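Local structure of penicillin binding protein transpeptidase domain protein (Escherichia coli, 4BJQ) at residues A[20-25]-A[65-70]. The protein belongs to the penicillin-binding proteins, and this fragment of it forms a small alpha/beta unit that assembles in two copies. Numbering follows the deposited sequence.
Sequences GDRWKA and KKLKLP. With SO4 (sulfate ion), chain I.
Helix 19-30 packs here against the turn that carries the chain out of helix 58-66 toward strand 72-76. K68, with phi 51°, is the first residue to leave helical angles, and its N bonds to K65 O three residues back. Past this point L69 faces helix 19-30. Its CD2 lies over the five-membered ring of W23, 3.6 Å from the centroid and 11° off the ring normal, which qualifies as a CH-pi contact. CD1 of the same leucine sits above the rim at CE3, so both methyls lie on the same side of the indole. P70 meets the benzo end instead: its carbonyl O approaches the ring edge near the plane, 3.5 Å from W23 CH2, and its CG lies 3.9 Å from W23 CZ2. The site adjoins the dimer interface, since W23 also packs on I17 of the second subunit and P70 on A14 of that subunit; within the chain, L69 also packs on V19 and L26. L67 CD2 touches R22 CG and, one turn on, A25 CB at 3.9 Å. R22 slides past L67 in the opposite direction, bringing CD within 3.2 Å of L67 O. The chain then bends at chi3 and leads the guanidinium to a water, with NH1 donating over 2.7 Å; the same water lies 3.1 Å from L67 O and can donate to it, probably bridging helix and turn. At the guanidinium edge NH2 bonds sulfate O2 at 3.1 Å, nearly straight at 164°, plus a weaker bond to O4. S18 OG also bonds this ion, probably acquired from the crystallisation liquor.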
loop_
_atom_site.group_PDB
_atom_site.type_symbol
_atom_site.label_atom_id
_atom_site.label_comp_id
_atom_site.label_asym_id
_atom_site.label_seq_id
_atom_site.Cartn_x
_atom_site.Cartn_y
_atom_site.Cartn_z
ATOM N N GLY A 20 -1.665 4.440 -3.159
ATOM C CA GLY A 20 -2.068 4.295 -4.568
ATOM C C GLY A 20 -1.856 5.528 -5.439
ATOM O O GLY A 20 -1.410 5.405 -6.577
ATOM N N ASP A 21 -2.150 6.716 -4.902
ATOM C CA ASP A 21 -1.889 7.992 -5.604
ATOM C C ASP A 21 -0.406 8.127 -5.955
ATOM O O ASP A 21 -0.035 8.670 -7.016
ATOM C CB ASP A 21 -2.250 9.201 -4.726
ATOM C CG ASP A 21 -3.738 9.305 -4.428
ATOM O OD1 ASP A 21 -4.559 8.780 -5.208
ATOM O OD2 ASP A 21 -4.073 9.939 -3.400
ATOM N N ARG A 22 0.435 7.649 -5.045
ATOM C CA ARG A 22 1.873 7.769 -5.203
ATOM C C ARG A 22 2.450 6.748 -6.172
ATOM O O ARG A 22 3.422 7.042 -6.855
ATOM C CB ARG A 22 2.560 7.703 -3.844
ATOM C CG ARG A 22 2.449 9.020 -3.131
ATOM C CD ARG A 22 2.935 8.974 -1.719
ATOM N NE ARG A 22 1.899 9.631 -0.957
ATOM C CZ ARG A 22 1.104 9.030 -0.080
ATOM N NH1 ARG A 22 1.277 7.749 0.230
ATOM N NH2 ARG A 22 0.163 9.743 0.515
ATOM N N TRP A 23 1.862 5.557 -6.221
ATOM C CA TRP A 23 2.218 4.578 -7.260
ATOM C C TRP A 23 1.959 5.141 -8.653
ATOM O O TRP A 23 2.819 5.041 -9.531
ATOM C CB TRP A 23 1.483 3.244 -7.079
ATOM C CG TRP A 23 2.059 2.392 -5.965
ATOM C CD1 TRP A 23 1.430 2.033 -4.804
ATOM C CD2 TRP A 23 3.381 1.816 -5.898
ATOM N NE1 TRP A 23 2.262 1.262 -4.033
ATOM C CE2 TRP A 23 3.469 1.119 -4.669
ATOM C CE3 TRP A 23 4.497 1.821 -6.756
ATOM C CZ2 TRP A 23 4.627 0.418 -4.276
ATOM C CZ3 TRP A 23 5.642 1.129 -6.372
ATOM C CH2 TRP A 23 5.702 0.439 -5.130
ATOM N N LYS A 24 0.775 5.721 -8.850
ATOM C CA LYS A 24 0.446 6.448 -10.084
ATOM C C LYS A 24 1.467 7.540 -10.375
ATOM O O LYS A 24 1.899 7.692 -11.506
ATOM C CB LYS A 24 -0.928 7.104 -9.983
ATOM C CG LYS A 24 -2.086 6.179 -10.240
ATOM C CD LYS A 24 -3.408 6.877 -9.891
ATOM C CE LYS A 24 -4.455 5.853 -9.452
ATOM N NZ LYS A 24 -4.597 4.736 -10.458
ATOM N N ALA A 25 1.844 8.301 -9.354
ATOM C CA ALA A 25 2.843 9.345 -9.535
ATOM C C ALA A 25 4.205 8.796 -10.007
ATOM O O ALA A 25 4.868 9.441 -10.820
ATOM C CB ALA A 25 2.986 10.191 -8.271
ATOM N N LYS A 65 12.195 9.377 -4.631
ATOM C CA LYS A 65 12.511 9.086 -3.236
ATOM C C LYS A 65 11.458 9.640 -2.274
ATOM O O LYS A 65 11.017 8.938 -1.365
ATOM C CB LYS A 65 13.886 9.629 -2.858
ATOM C CG LYS A 65 14.501 8.930 -1.620
ATOM C CD LYS A 65 15.150 9.963 -0.693
ATOM C CE LYS A 65 16.557 9.543 -0.242
ATOM N NZ LYS A 65 16.600 8.279 0.560
ATOM N N LYS A 66 11.035 10.880 -2.508
ATOM C CA LYS A 66 10.108 11.582 -1.606
ATOM C C LYS A 66 8.678 11.027 -1.634
ATOM O O LYS A 66 7.875 11.321 -0.740
ATOM C CB LYS A 66 10.117 13.086 -1.882
ATOM C CG LYS A 66 11.422 13.772 -1.523
ATOM C CD LYS A 66 11.288 15.288 -1.647
ATOM C CE LYS A 66 12.641 15.975 -1.819
ATOM N NZ LYS A 66 13.523 15.866 -0.625
ATOM N N LEU A 67 8.366 10.221 -2.651
ATOM C CA LEU A 67 7.113 9.451 -2.685
ATOM C C LEU A 67 7.048 8.389 -1.562
ATOM O O LEU A 67 5.954 7.921 -1.202
ATOM C CB LEU A 67 6.912 8.775 -4.056
ATOM C CG LEU A 67 6.707 9.648 -5.308
ATOM C CD1 LEU A 67 6.743 8.804 -6.567
ATOM C CD2 LEU A 67 5.411 10.467 -5.254
ATOM N N LYS A 68 8.215 8.011 -1.028
ATOM C CA LYS A 68 8.321 7.090 0.120
ATOM C C LYS A 68 7.510 5.822 -0.124
ATOM O O LYS A 68 6.684 5.426 0.700
ATOM C CB LYS A 68 7.896 7.780 1.432
ATOM C CG LYS A 68 8.731 9.015 1.803
ATOM C CD LYS A 68 8.727 9.295 3.320
ATOM C CE LYS A 68 7.357 9.748 3.817
ATOM N NZ LYS A 68 7.187 9.610 5.317
ATOM N N LEU A 69 7.734 5.205 -1.283
ATOM C CA LEU A 69 6.957 4.050 -1.694
ATOM C C LEU A 69 7.596 2.763 -1.156
ATOM O O LEU A 69 8.815 2.566 -1.265
ATOM C CB LEU A 69 6.832 4.012 -3.230
ATOM C CG LEU A 69 5.826 4.950 -3.941
ATOM C CD1 LEU A 69 6.139 5.070 -5.409
ATOM C CD2 LEU A 69 4.361 4.508 -3.779
ATOM N N PRO A 70 6.772 1.871 -0.590
ATOM C CA PRO A 70 7.293 0.614 -0.034
ATOM C C PRO A 70 7.953 -0.227 -1.129
ATOM O O PRO A 70 7.387 -0.391 -2.230
ATOM C CB PRO A 70 6.028 -0.084 0.504
ATOM C CG PRO A 70 4.918 0.464 -0.358
ATOM C CD PRO A 70 5.293 1.899 -0.625
HETATM S S SO4 I . -1.956 9.206 3.046
HETATM O O1 SO4 I . -1.526 9.464 4.424
HETATM O O2 SO4 I . -1.342 7.972 2.553
HETATM O O3 SO4 I . -3.427 9.114 3.003
HETATM O O4 SO4 I . -1.568 10.357 2.227
HETATM O O HOH W 1 3.706 6.467 0.266
#